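Local coordinates for protein CCMAN5 (Cellulosimicrobium cellulans, PDB 2XSG) that probably hydrolyses alpha-mannosides as a bacterial mannosidase of glycoside hydrolase family 92, an enzyme that enables mannose-6-phosphate modification of yeast-produced lysosomal enzymes, at residues I363-P368 with T697-D702; S705-T710 with G743-A748; A369-M374 with I417-D422; F357-V362 with M666-V671; V293-S298 with L310-L315. One frame throughout, in Å; residues are numbered along the deposited sequence.

In the fold
Helix 353-366 is common to interactions 1 and 4, which with interaction 5 are the buried contacts; interactions 2 and 3 are partly buried. Interaction 4, nearest the centre of the chain, joins that helix to helix 665-675 through mostly apolar contacts, without hydrogen bonds between segments. Helix 665-675 also packs on helix 306-318, the helix of interaction 5. Interactions 1, 2 and 5 reach one mixed sheet, in which strands 293-296, 696-700, 706-712 and 746-752 lie in that order. In interactions 1 and 5 a tyrosine hydroxyl bonds a backbone carbonyl beside apolar packing, whereas interaction 2 is main-chain pairing inside the sheet. Interaction 3, on the following helix 368-387, adds an arginine bond to a loop carbonyl.

Interaction 1: I363-P368 with T697-D702; sequences IAYIDP and TTITYD
Tyr-701 and Ile-699 reach from strand 696-700 and the turn after it to the junction of helices 353-366 and 368-387. The Tyr-701 ring crosses Pro-368 at about a right angle, with its CD1 3.8 Å from Pro-368 CD. At the far end of the ring, Tyr-701 OH donates to Tyr-365 O at 2.8 Å; the acceptor lies at the edge of the ring and the donor in the carbonyl plane, with a C=O...O angle of 147°. Ile-699 crosses the Tyr-365 side chain, also at about a right angle, placing its CD1 3.7 Å from Tyr-365 CD1, while its CG2 rests against Tyr-365 O. The Tyr-365 hydroxyl itself turns elsewhere, to Leu-677 O. An alanine in place of Tyr-701 would remove the hydroxyl and the ring, and would probably leave Tyr-365 O without this donor and Pro-368 less well packed. Two waters join the helix junction to the strand and its turn: one donates to Ile-366 O and Thr-700 O, the other to Asp-367 OD1 and Asp-702 OD2. The second water probably eases the repulsion between these carboxylates, and Arg-292, in a salt bridge with Asp-702, would be expected to offset their charge further.

Interaction 2: S705-T710 with G743-A748; sequences SAFTVT and GGADLA
This is a parallel strand pairing within the mixed sheet of the catalytic region, joining strand 706-712 to strand 746-752, with segment axes 4.7 Å apart and 7° from parallel. Thr-708 pairs with Asp-746, Val-709 with Leu-747 and Thr-710 with Ala-748. Three main-chain bonds hold the register. Thr-708 N donates to Ala-745 O at 3.0 Å, almost straight at 176°; Leu-747 N then donates to Thr-708 O at 2.8 Å, and Thr-710 N to Leu-747 O at 2.8 Å. Each donor approaches nearly along the C=O axis of its acceptor.

On one face, Val-709 and Leu-747 rise from the sheet as neighbours, flank against flank. The Leu-747 CD2 methyl sits 3.9 Å from Val-709 CG2 and also reaches the edge of the Phe-707 ring, where it is 4.1 Å from CZ. Phe-707 CG is anti to its backbone N (chi1 174°), which lays CD1 3.4 Å from Ala-745 O. The other face carries Thr-708, Thr-710, Asp-746 and Ala-748. Here Thr-710 OG1 lies against the Ala-748 methyl, while a water bound to Thr-708 OG1 donates to Asp-746 OD2.

Before the paired region, Gly-744 ends helix 738-742 in a Schellman motif. A side chain there would collide with Ala-706 O and with the preceding carbonyl. The two acceptors Ala-706 O and Gly-744 O share a donating water, so solvent probably relieves their repulsion where direct main-chain pairing has not yet begun.

Interaction 3: A369-M374 with I417-D422; sequences ALYRDM and IAKGFD
Arg-372 NH2 makes two bonds to backbone oxygens, one to Asp-422 O, 2.7 Å from NH2 with an angle of 158° at the hydrogen, and a weak one to Gly-423 O. Asp-422 O lies at the guanidinium edge, 9° out of its plane, and the donor lies in the carbonyl plane. An extended arginine chain carries the group there. On the way the chain runs along Phe-421, Arg-372 CB standing 3.8 Å from Phe-421 CE2. The contact lies between the first turns of helix 368-387 and the end of helix 409-418, which Gly-420 closes in a Schellman motif before the chain leads on to Phe-421. An alanine in place of Arg-372 would keep CB but remove both bonds and the cover that CG and CD give Phe-421, and would probably loosen this loop. Tyr-371 brings its CE1 over one face of the Phe-421 ring, 3.5 Å from Phe-421 CE1, with the two ring planes at 59°. Farther along, the Tyr-371 hydroxyl lies 4.0 Å from Lys-419 CD; Tyr-371 OH hydrogen-bonds Asp-415, and Lys-419 NZ forms a salt bridge with Asp-415 and a hydrogen bond with Ser-684 O.

Interaction 4: F357-V362 with M666-V671; sequences FRKFSV and MSTMFV
Met-669 is bent at both chi2 and chi3 (102°), a curl that swings its terminal methyl back toward helix 353-366. Thr-668 has OG1 beside the backbone N (chi1 -54°), where it bonds Gly-664 O; this leaves CG2 anti to that N, so that the methyl faces the same helix. The Thr-668 CG2 methyl fits between Lys-359 and Val-362: it is 3.6 Å from Val-362 CB and 3.8 Å from Lys-359 CB, and it also rests on Lys-359 O at 3.7 Å. The Val-362 and Thr-668 side chains overlap alongside, running opposite ways. The Met-669 CE methyl settles one step along, 3.7 Å from Lys-359 CA and 3.8 Å from Arg-358 O, with Val-362 CG2 at 4.0 Å.

These groups join two helices of the catalytic region, 353-366 and 665-675, whose short segments cross at 39° with their axes 9.1 Å apart. Lys-359 and Thr-668 make the nearest backbone approach, where CA meets CA at 5.8 Å. The first helix is kinked here: the N atoms of Arg-358 and Lys-359 lack bonds to the preceding turn, and the turn that follows has weak ones.

The charged ends of Lys-359 and Arg-358 leave the interface. Lys-359, its CG in the crowded position between N and the carbonyl carbon, runs out extended to a salt bridge with Asp-356 and hydrogen bonds with Ala-663 O and Met-321 O. Arg-358 turns its guanidinium to Pro-679 O and Val-680 O. Phe-678 touches Met-669, and Met-318 of helix 306-318 touches Thr-668.

Interaction 5: V293-S298 with L310-L315; sequences VAIDAS and LFYTHL
Tyr-312 OH donates to Val-293 O at 2.6 Å, a polar link between helix 306-318 and edge strand 293-296. The carbonyl oxygen lies at the edge of the tyrosine ring, but the hydroxyl stands above the carbonyl plane, 34° out of it. Beside this bond, Ile-295 lays its CD1 methyl over one face of Phe-311 in a CH-pi contact. Val-293 crosses the same ring at about a right angle, its CG1 3.6 Å from Phe-311 CZ, while Val-293 CG2 meets Leu-315 CD2 at 4.0 Å.

The torsions set this arrangement: Phe-311 CG is anti to its backbone N (chi1 -180°), pointing the ring at the strand, and Tyr-312 brings its own ring under Phe-311, whose CD2 lies 3.8 Å above the tyrosine plane. The strand segment runs nearly antiparallel to the helix, at 170°. Val-293 and Ile-295, alternate residues of the strand, both face the helix. Farther out, strand 696-700 hydrogen-bonds the strand through Thr-698, and Val-671 of helix 665-675 packs on Phe-311 and Leu-315. Because the hydroxyl meets Val-293 O from above the carbonyl plane and off its lone pairs, the direction of the bond is probably set by the packing of the tyrosine ring.

Interaction 1: I363-P368 with T697-D702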
# COMPACT_ATOMS: atom_id res chain seq x y z
N ILE A 363 5.53 -5.97 8.00
CA ILE A 363 6.24 -6.83 7.06
C ILE A 363 7.46 -7.48 7.74
O ILE A 363 7.69 -8.68 7.58
CB ILE A 363 6.68 -6.07 5.77
CG1 ILE A 363 5.47 -5.68 4.93
CG2 ILE A 363 7.62 -6.95 4.93
CD1 ILE A 363 5.82 -4.71 3.80
N ALA A 364 8.20 -6.69 8.52
CA ALA A 364 9.35 -7.23 9.27
C ALA A 364 9.04 -8.52 10.05
O ALA A 364 9.86 -9.43 10.08
CB ALA A 364 9.95 -6.18 10.20
N TYR A 365 7.87 -8.62 10.67
CA TYR A 365 7.60 -9.84 11.44
C TYR A 365 6.84 -10.94 10.68
O TYR A 365 6.70 -12.07 11.18
CB TYR A 365 7.05 -9.54 12.86
CG TYR A 365 5.60 -9.10 12.99
CD1 TYR A 365 4.56 -9.94 12.63
CD2 TYR A 365 5.29 -7.87 13.58
CE1 TYR A 365 3.23 -9.54 12.80
CE2 TYR A 365 3.97 -7.47 13.77
CZ TYR A 365 2.94 -8.32 13.36
OH TYR A 365 1.62 -7.94 13.54
N ILE A 366 6.40 -10.63 9.46
CA ILE A 366 5.72 -11.63 8.64
C ILE A 366 6.67 -12.27 7.60
O ILE A 366 6.65 -13.49 7.42
CB ILE A 366 4.42 -11.07 8.02
CG1 ILE A 366 3.36 -10.95 9.14
CG2 ILE A 366 3.87 -12.01 6.92
CD1 ILE A 366 2.16 -10.14 8.78
N ASP A 367 7.51 -11.44 6.97
CA ASP A 367 8.49 -11.89 5.99
C ASP A 367 9.79 -11.11 6.15
O ASP A 367 10.05 -10.15 5.42
CB ASP A 367 7.92 -11.73 4.57
CG ASP A 367 8.76 -12.44 3.52
OD1 ASP A 367 9.93 -12.81 3.78
OD2 ASP A 367 8.24 -12.64 2.41
N PRO A 368 10.61 -11.50 7.15
CA PRO A 368 11.83 -10.72 7.47
C PRO A 368 12.78 -10.51 6.28
O PRO A 368 13.32 -9.40 6.12
CB PRO A 368 12.48 -11.54 8.60
CG PRO A 368 11.34 -12.26 9.25
CD PRO A 368 10.42 -12.62 8.09
N THR A 697 -2.73 -18.30 15.77
CA THR A 697 -2.11 -17.71 14.58
C THR A 697 -0.60 -18.03 14.60
O THR A 697 0.09 -17.71 15.57
CB THR A 697 -2.39 -16.20 14.50
OG1 THR A 697 -3.79 -16.00 14.25
CG2 THR A 697 -1.56 -15.54 13.42
N THR A 698 -0.11 -18.71 13.55
CA THR A 698 1.29 -19.18 13.46
C THR A 698 2.01 -18.54 12.28
O THR A 698 1.60 -18.69 11.12
CB THR A 698 1.37 -20.74 13.33
OG1 THR A 698 0.72 -21.37 14.44
CG2 THR A 698 2.81 -21.23 13.25
N ILE A 699 3.09 -17.83 12.57
CA ILE A 699 3.96 -17.29 11.53
C ILE A 699 5.18 -18.19 11.43
O ILE A 699 5.96 -18.28 12.38
CB ILE A 699 4.38 -15.82 11.81
CG1 ILE A 699 3.14 -14.93 12.03
CG2 ILE A 699 5.26 -15.30 10.64
CD1 ILE A 699 3.47 -13.49 12.61
N THR A 700 5.33 -18.85 10.28
CA THR A 700 6.45 -19.76 10.02
C THR A 700 7.54 -19.04 9.22
O THR A 700 7.27 -18.49 8.15
CB THR A 700 5.98 -21.02 9.26
OG1 THR A 700 4.87 -21.61 9.97
CG2 THR A 700 7.11 -22.04 9.11
N TYR A 701 8.75 -19.00 9.78
CA TYR A 701 9.89 -18.35 9.15
C TYR A 701 10.66 -19.30 8.21
O TYR A 701 10.42 -20.50 8.22
CB TYR A 701 10.79 -17.70 10.21
CG TYR A 701 9.98 -16.70 11.00
CD1 TYR A 701 9.50 -15.55 10.38
CD2 TYR A 701 9.61 -16.95 12.33
CE1 TYR A 701 8.73 -14.64 11.08
CE2 TYR A 701 8.84 -16.05 13.04
CZ TYR A 701 8.40 -14.89 12.41
OH TYR A 701 7.62 -13.99 13.07
N ASP A 702 11.55 -18.74 7.41
CA ASP A 702 12.23 -19.50 6.35
C ASP A 702 12.99 -20.73 6.86
O ASP A 702 13.12 -21.69 6.13
CB ASP A 702 13.13 -18.60 5.51
CG ASP A 702 12.33 -17.53 4.74
OD1 ASP A 702 11.15 -17.80 4.43
OD2 ASP A 702 12.87 -16.44 4.45
O HOH W 1 7.86 -15.92 7.18
O HOH W 2 11.31 -14.31 5.31

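Interaction 2: S705-T710 with G743-A748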
# COMPACT_ATOMS: atom_id res chain seq x y z
N SER A 705 11.32 -22.51 11.95
CA SER A 705 10.87 -22.03 13.26
C SER A 705 9.59 -21.19 13.06
O SER A 705 9.28 -20.78 11.93
CB SER A 705 11.95 -21.20 13.96
OG SER A 705 12.06 -19.91 13.39
N ALA A 706 8.85 -20.96 14.14
CA ALA A 706 7.53 -20.31 14.05
C ALA A 706 7.19 -19.46 15.27
O ALA A 706 7.49 -19.87 16.40
CB ALA A 706 6.44 -21.37 13.85
N PHE A 707 6.57 -18.30 15.05
CA PHE A 707 5.97 -17.53 16.14
C PHE A 707 4.52 -17.96 16.30
O PHE A 707 3.78 -18.03 15.32
CB PHE A 707 6.05 -16.02 15.87
CG PHE A 707 5.32 -15.18 16.90
CD1 PHE A 707 5.87 -14.98 18.17
CD2 PHE A 707 4.10 -14.58 16.58
CE1 PHE A 707 5.21 -14.18 19.11
CE2 PHE A 707 3.43 -13.79 17.52
CZ PHE A 707 3.98 -13.59 18.79
N THR A 708 4.12 -18.27 17.52
CA THR A 708 2.75 -18.70 17.71
C THR A 708 2.10 -17.81 18.75
O THR A 708 2.57 -17.70 19.88
CB THR A 708 2.67 -20.20 18.09
OG1 THR A 708 3.52 -20.94 17.21
CG2 THR A 708 1.25 -20.74 17.95
N VAL A 709 1.03 -17.14 18.34
CA VAL A 709 0.21 -16.39 19.27
C VAL A 709 -1.14 -17.07 19.36
O VAL A 709 -1.81 -17.28 18.34
CB VAL A 709 0.12 -14.88 18.91
CG1 VAL A 709 -0.52 -14.63 17.54
CG2 VAL A 709 -0.63 -14.10 20.01
N THR A 710 -1.53 -17.46 20.58
CA THR A 710 -2.85 -18.05 20.81
C THR A 710 -3.74 -17.15 21.66
O THR A 710 -3.26 -16.37 22.50
CB THR A 710 -2.76 -19.44 21.49
OG1 THR A 710 -1.83 -19.39 22.57
CG2 THR A 710 -2.35 -20.51 20.49
N GLY A 743 12.14 -14.78 16.96
CA GLY A 743 12.78 -15.85 17.73
C GLY A 743 11.93 -17.10 17.91
O GLY A 743 12.43 -18.15 18.32
N GLY A 744 10.64 -17.01 17.57
CA GLY A 744 9.77 -18.19 17.55
C GLY A 744 9.10 -18.44 18.89
O GLY A 744 8.90 -19.58 19.29
N ALA A 745 8.75 -17.36 19.58
CA ALA A 745 8.13 -17.46 20.90
C ALA A 745 6.69 -18.01 20.87
O ALA A 745 6.02 -17.97 19.82
CB ALA A 745 8.17 -16.11 21.60
N ASP A 746 6.23 -18.52 22.01
CA ASP A 746 4.84 -18.90 22.21
C ASP A 746 4.18 -17.87 23.10
O ASP A 746 4.40 -17.86 24.32
CB ASP A 746 4.72 -20.28 22.89
CG ASP A 746 5.18 -21.41 22.00
OD1 ASP A 746 6.18 -22.05 22.35
OD2 ASP A 746 4.54 -21.66 20.96
N LEU A 747 3.38 -17.00 22.50
CA LEU A 747 2.63 -15.99 23.25
C LEU A 747 1.19 -16.47 23.36
O LEU A 747 0.48 -16.57 22.36
CB LEU A 747 2.73 -14.63 22.56
CG LEU A 747 2.02 -13.40 23.15
CD1 LEU A 747 2.63 -12.99 24.48
CD2 LEU A 747 2.10 -12.24 22.16
N ALA A 748 0.77 -16.80 24.58
CA ALA A 748 -0.54 -17.38 24.81
C ALA A 748 -1.42 -16.46 25.64
O ALA A 748 -1.10 -16.18 26.79
CB ALA A 748 -0.40 -18.73 25.50
O HOH W 3 8.02 -21.56 18.02
O HOH W 4 6.00 -20.97 18.77

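Interaction 3: A369-M374 with I417-D422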
# COMPACT_ATOMS: atom_id res chain seq x y z
N ALA A 369 12.97 -11.55 5.45
CA ALA A 369 13.89 -11.49 4.30
C ALA A 369 13.42 -10.49 3.25
O ALA A 369 14.23 -9.76 2.68
CB ALA A 369 14.02 -12.87 3.64
N LEU A 370 12.11 -10.45 3.00
CA LEU A 370 11.57 -9.49 2.05
C LEU A 370 11.76 -8.08 2.59
O LEU A 370 12.20 -7.19 1.87
CB LEU A 370 10.08 -9.77 1.80
CG LEU A 370 9.32 -8.82 0.86
CD1 LEU A 370 9.88 -8.93 -0.59
CD2 LEU A 370 7.82 -9.13 0.87
N TYR A 371 11.44 -7.90 3.86
CA TYR A 371 11.60 -6.62 4.54
C TYR A 371 13.03 -6.14 4.45
O TYR A 371 13.26 -4.97 4.13
CB TYR A 371 11.19 -6.76 6.00
CG TYR A 371 11.58 -5.64 6.94
CD1 TYR A 371 12.71 -5.75 7.74
CD2 TYR A 371 10.76 -4.52 7.11
CE1 TYR A 371 13.06 -4.78 8.65
CE2 TYR A 371 11.10 -3.51 8.02
CZ TYR A 371 12.26 -3.65 8.79
OH TYR A 371 12.63 -2.70 9.70
N ARG A 372 13.99 -7.03 4.72
CA ARG A 372 15.39 -6.66 4.61
C ARG A 372 15.69 -6.16 3.18
O ARG A 372 16.31 -5.10 3.02
CB ARG A 372 16.33 -7.81 5.00
CG ARG A 372 17.81 -7.35 5.07
CD ARG A 372 18.86 -8.46 5.28
NE ARG A 372 20.14 -7.83 5.63
CZ ARG A 372 20.99 -7.29 4.75
NH1 ARG A 372 20.72 -7.33 3.45
NH2 ARG A 372 22.11 -6.72 5.17
N ASP A 373 15.22 -6.87 2.16
CA ASP A 373 15.52 -6.45 0.79
C ASP A 373 14.92 -5.08 0.48
O ASP A 373 15.53 -4.25 -0.19
CB ASP A 373 15.06 -7.48 -0.25
CG ASP A 373 16.05 -8.65 -0.42
OD1 ASP A 373 17.06 -8.74 0.32
OD2 ASP A 373 15.79 -9.48 -1.31
N MET A 374 13.71 -4.84 0.98
CA MET A 374 13.06 -3.55 0.82
C MET A 374 13.86 -2.40 1.44
O MET A 374 14.00 -1.34 0.83
CB MET A 374 11.65 -3.61 1.40
CG MET A 374 10.72 -4.51 0.61
SD MET A 374 9.09 -4.53 1.37
CE MET A 374 8.14 -5.45 0.15
N ILE A 417 17.27 -0.86 11.51
CA ILE A 417 18.40 -0.73 12.43
C ILE A 417 17.97 -1.03 13.87
O ILE A 417 18.61 -1.82 14.54
CB ILE A 417 19.11 0.65 12.33
CG1 ILE A 417 19.67 0.86 10.91
CG2 ILE A 417 20.21 0.74 13.39
CD1 ILE A 417 20.10 2.32 10.59
N ALA A 418 16.88 -0.43 14.34
CA ALA A 418 16.43 -0.69 15.72
C ALA A 418 16.13 -2.17 15.92
O ALA A 418 16.35 -2.71 17.01
CB ALA A 418 15.22 0.17 16.07
N LYS A 419 15.65 -2.82 14.86
CA LYS A 419 15.33 -4.26 14.87
C LYS A 419 16.56 -5.18 14.70
O LYS A 419 16.40 -6.39 14.61
CB LYS A 419 14.26 -4.61 13.83
CG LYS A 419 12.82 -4.33 14.27
CD LYS A 419 11.82 -4.51 13.14
CE LYS A 419 10.41 -4.14 13.59
NZ LYS A 419 10.19 -2.67 13.76
N GLY A 420 17.76 -4.60 14.67
CA GLY A 420 19.01 -5.40 14.68
C GLY A 420 19.49 -5.89 13.32
O GLY A 420 20.37 -6.74 13.25
N PHE A 421 18.91 -5.37 12.24
CA PHE A 421 19.39 -5.66 10.89
C PHE A 421 20.66 -4.86 10.63
O PHE A 421 20.76 -3.67 10.96
CB PHE A 421 18.33 -5.28 9.84
CG PHE A 421 17.16 -6.23 9.79
CD1 PHE A 421 16.08 -6.07 10.65
CD2 PHE A 421 17.14 -7.28 8.87
CE1 PHE A 421 15.01 -6.96 10.60
CE2 PHE A 421 16.06 -8.16 8.81
CZ PHE A 421 14.99 -8.00 9.68
N ASP A 422 21.66 -5.51 10.05
CA ASP A 422 22.89 -4.79 9.74
C ASP A 422 23.49 -5.20 8.40
O ASP A 422 22.91 -6.01 7.68
CB ASP A 422 23.89 -4.91 10.90
CG ASP A 422 24.36 -6.33 11.13
OD1 ASP A 422 23.91 -7.26 10.44
OD2 ASP A 422 25.19 -6.50 12.04

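Interaction 4: F357-V362 with M666-V671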
# COMPACT_ATOMS: atom_id res chain seq x y z
N PHE A 357 4.43 4.30 5.99
CA PHE A 357 5.65 3.95 6.73
C PHE A 357 5.48 2.88 7.80
O PHE A 357 6.37 2.06 8.00
CB PHE A 357 6.41 5.20 7.26
CG PHE A 357 5.71 5.93 8.40
CD1 PHE A 357 6.08 5.68 9.74
CD2 PHE A 357 4.75 6.90 8.15
CE1 PHE A 357 5.47 6.36 10.81
CE2 PHE A 357 4.12 7.59 9.21
CZ PHE A 357 4.48 7.32 10.54
N ARG A 358 4.33 2.86 8.48
CA ARG A 358 4.11 1.84 9.53
C ARG A 358 3.97 0.41 9.00
O ARG A 358 4.09 -0.55 9.76
CB ARG A 358 2.89 2.17 10.38
CG ARG A 358 3.12 3.23 11.42
CD ARG A 358 2.04 3.17 12.51
NE ARG A 358 2.42 3.97 13.67
CZ ARG A 358 2.38 5.29 13.69
NH1 ARG A 358 1.97 5.96 12.62
NH2 ARG A 358 2.76 5.95 14.77
N LYS A 359 3.68 0.26 7.70
CA LYS A 359 3.43 -1.07 7.14
C LYS A 359 4.69 -1.94 7.16
O LYS A 359 4.62 -3.17 7.37
CB LYS A 359 2.80 -0.99 5.73
CG LYS A 359 3.80 -0.86 4.59
CD LYS A 359 3.12 -0.81 3.23
CE LYS A 359 4.15 -0.94 2.14
NZ LYS A 359 3.70 -0.35 0.82
N PHE A 360 5.85 -1.30 6.94
CA PHE A 360 7.11 -2.02 6.87
C PHE A 360 7.42 -2.70 8.20
O PHE A 360 7.93 -3.82 8.21
CB PHE A 360 8.26 -1.08 6.45
CG PHE A 360 8.09 -0.52 5.06
CD1 PHE A 360 8.44 -1.27 3.95
CD2 PHE A 360 7.57 0.75 4.86
CE1 PHE A 360 8.28 -0.78 2.66
CE2 PHE A 360 7.41 1.27 3.56
CZ PHE A 360 7.78 0.50 2.47
N SER A 361 7.10 -2.03 9.31
CA SER A 361 7.36 -2.61 10.63
C SER A 361 6.64 -3.96 10.80
O SER A 361 7.15 -4.84 11.51
CB SER A 361 6.94 -1.67 11.74
OG SER A 361 7.51 -0.36 11.64
N VAL A 362 5.47 -4.09 10.18
CA VAL A 362 4.67 -5.33 10.20
C VAL A 362 5.23 -6.38 9.24
O VAL A 362 5.37 -7.55 9.60
CB VAL A 362 3.17 -5.06 9.87
CG1 VAL A 362 2.33 -6.35 9.99
CG2 VAL A 362 2.58 -3.94 10.75
N MET A 666 -3.67 0.05 4.77
CA MET A 666 -4.86 -0.31 5.53
C MET A 666 -4.97 -1.84 5.69
O MET A 666 -5.25 -2.33 6.79
CB MET A 666 -6.12 0.34 4.95
CG MET A 666 -6.14 1.88 5.08
SD MET A 666 -5.66 2.44 6.75
CE MET A 666 -6.20 4.16 6.69
N SER A 667 -4.69 -2.58 4.61
CA SER A 667 -4.64 -4.06 4.65
C SER A 667 -3.62 -4.60 5.66
O SER A 667 -3.92 -5.53 6.42
CB SER A 667 -4.32 -4.65 3.28
OG SER A 667 -5.33 -4.33 2.33
N THR A 668 -2.42 -4.01 5.64
CA THR A 668 -1.33 -4.38 6.54
C THR A 668 -1.69 -4.11 8.01
O THR A 668 -1.41 -4.92 8.87
CB THR A 668 -0.03 -3.67 6.17
OG1 THR A 668 0.27 -3.92 4.79
CG2 THR A 668 1.12 -4.19 6.99
N MET A 669 -2.33 -2.97 8.29
CA MET A 669 -2.84 -2.73 9.64
C MET A 669 -3.89 -3.75 10.08
O MET A 669 -3.96 -4.12 11.25
CB MET A 669 -3.36 -1.30 9.79
CG MET A 669 -2.33 -0.23 9.45
SD MET A 669 -0.74 -0.34 10.33
CE MET A 669 0.36 -1.06 9.12
N PHE A 670 -4.72 -4.21 9.15
CA PHE A 670 -5.68 -5.26 9.47
C PHE A 670 -4.97 -6.55 9.88
O PHE A 670 -5.32 -7.17 10.88
CB PHE A 670 -6.63 -5.55 8.31
CG PHE A 670 -7.69 -6.57 8.63
CD1 PHE A 670 -7.39 -7.94 8.60
CD2 PHE A 670 -8.97 -6.18 8.99
CE1 PHE A 670 -8.37 -8.88 8.93
CE2 PHE A 670 -9.95 -7.12 9.32
CZ PHE A 670 -9.65 -8.47 9.27
N VAL A 671 -3.98 -6.96 9.09
CA VAL A 671 -3.19 -8.13 9.45
C VAL A 671 -2.60 -7.97 10.86
O VAL A 671 -2.67 -8.89 11.67
CB VAL A 671 -2.09 -8.37 8.43
CG1 VAL A 671 -1.01 -9.35 8.99
CG2 VAL A 671 -2.69 -8.91 7.13

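Interaction 5: V293-S298 with L310-L315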
# COMPACT_ATOMS: atom_id res chain seq x y z
N VAL A 293 1.52 -17.35 7.24
CA VAL A 293 0.58 -17.24 8.36
C VAL A 293 -0.53 -18.29 8.29
O VAL A 293 -1.32 -18.32 7.33
CB VAL A 293 -0.06 -15.85 8.46
CG1 VAL A 293 -0.79 -15.71 9.81
CG2 VAL A 293 1.00 -14.77 8.33
N ALA A 294 -0.57 -19.16 9.30
CA ALA A 294 -1.58 -20.20 9.38
C ALA A 294 -2.52 -19.93 10.54
O ALA A 294 -2.09 -19.74 11.68
CB ALA A 294 -0.94 -21.58 9.53
N ILE A 295 -3.81 -19.93 10.23
CA ILE A 295 -4.83 -19.54 11.19
C ILE A 295 -5.82 -20.67 11.52
O ILE A 295 -6.27 -21.41 10.65
CB ILE A 295 -5.54 -18.27 10.69
CG1 ILE A 295 -4.65 -17.07 10.94
CG2 ILE A 295 -6.88 -18.08 11.36
CD1 ILE A 295 -5.06 -15.91 10.19
N ASP A 296 -6.15 -20.75 12.80
CA ASP A 296 -7.18 -21.63 13.30
C ASP A 296 -8.21 -20.69 13.92
O ASP A 296 -7.94 -20.06 14.94
CB ASP A 296 -6.55 -22.61 14.32
CG ASP A 296 -7.58 -23.39 15.13
OD1 ASP A 296 -8.80 -23.30 14.86
OD2 ASP A 296 -7.17 -24.12 16.07
N ALA A 297 -9.36 -20.56 13.28
CA ALA A 297 -10.41 -19.63 13.73
C ALA A 297 -11.72 -20.38 14.03
O ALA A 297 -12.37 -20.85 13.11
CB ALA A 297 -10.64 -18.56 12.69
N SER A 298 -12.08 -20.47 15.30
CA SER A 298 -13.30 -21.17 15.73
C SER A 298 -14.56 -20.46 15.23
O SER A 298 -14.53 -19.28 14.88
CB SER A 298 -13.38 -21.22 17.27
OG SER A 298 -13.48 -19.90 17.82
N LEU A 310 -11.27 -12.30 5.17
CA LEU A 310 -10.82 -10.93 5.29
C LEU A 310 -9.35 -10.90 5.63
O LEU A 310 -8.59 -10.18 4.99
CB LEU A 310 -11.59 -10.18 6.37
CG LEU A 310 -12.73 -9.29 5.95
CD1 LEU A 310 -13.33 -8.69 7.24
CD2 LEU A 310 -12.29 -8.18 4.96
N PHE A 311 -8.92 -11.69 6.62
CA PHE A 311 -7.50 -11.78 6.92
C PHE A 311 -6.65 -12.10 5.68
O PHE A 311 -5.68 -11.37 5.38
CB PHE A 311 -7.22 -12.79 8.03
CG PHE A 311 -5.78 -12.91 8.36
CD1 PHE A 311 -5.17 -11.99 9.22
CD2 PHE A 311 -5.00 -13.91 7.80
CE1 PHE A 311 -3.83 -12.08 9.49
CE2 PHE A 311 -3.65 -14.00 8.07
CZ PHE A 311 -3.06 -13.08 8.93
N TYR A 312 -6.98 -13.19 4.98
CA TYR A 312 -6.15 -13.64 3.85
C TYR A 312 -6.18 -12.69 2.65
O TYR A 312 -5.19 -12.56 1.93
CB TYR A 312 -6.40 -15.12 3.47
CG TYR A 312 -5.74 -16.05 4.48
CD1 TYR A 312 -4.33 -16.19 4.52
CD2 TYR A 312 -6.49 -16.75 5.41
CE1 TYR A 312 -3.72 -17.02 5.46
CE2 TYR A 312 -5.90 -17.58 6.35
CZ TYR A 312 -4.50 -17.69 6.38
OH TYR A 312 -3.92 -18.51 7.30
N THR A 313 -7.32 -12.03 2.45
CA THR A 313 -7.47 -11.01 1.44
C THR A 313 -6.50 -9.85 1.74
O THR A 313 -5.81 -9.35 0.84
CB THR A 313 -8.93 -10.49 1.35
OG1 THR A 313 -9.80 -11.58 0.99
CG2 THR A 313 -9.05 -9.34 0.34
N HIS A 314 -6.45 -9.42 3.00
CA HIS A 314 -5.57 -8.32 3.37
C HIS A 314 -4.10 -8.75 3.49
O HIS A 314 -3.19 -7.94 3.22
CB HIS A 314 -6.07 -7.58 4.62
CG HIS A 314 -7.37 -6.88 4.40
ND1 HIS A 314 -7.55 -5.95 3.40
CD2 HIS A 314 -8.56 -6.98 5.03
CE1 HIS A 314 -8.79 -5.50 3.43
NE2 HIS A 314 -9.42 -6.10 4.42
N LEU A 315 -3.86 -10.01 3.85
CA LEU A 315 -2.49 -10.51 3.74
C LEU A 315 -2.03 -10.45 2.27
O LEU A 315 -0.90 -10.01 1.96
CB LEU A 315 -2.36 -11.93 4.30
CG LEU A 315 -0.97 -12.52 4.54
CD1 LEU A 315 -0.17 -11.72 5.59
CD2 LEU A 315 -1.03 -13.99 4.93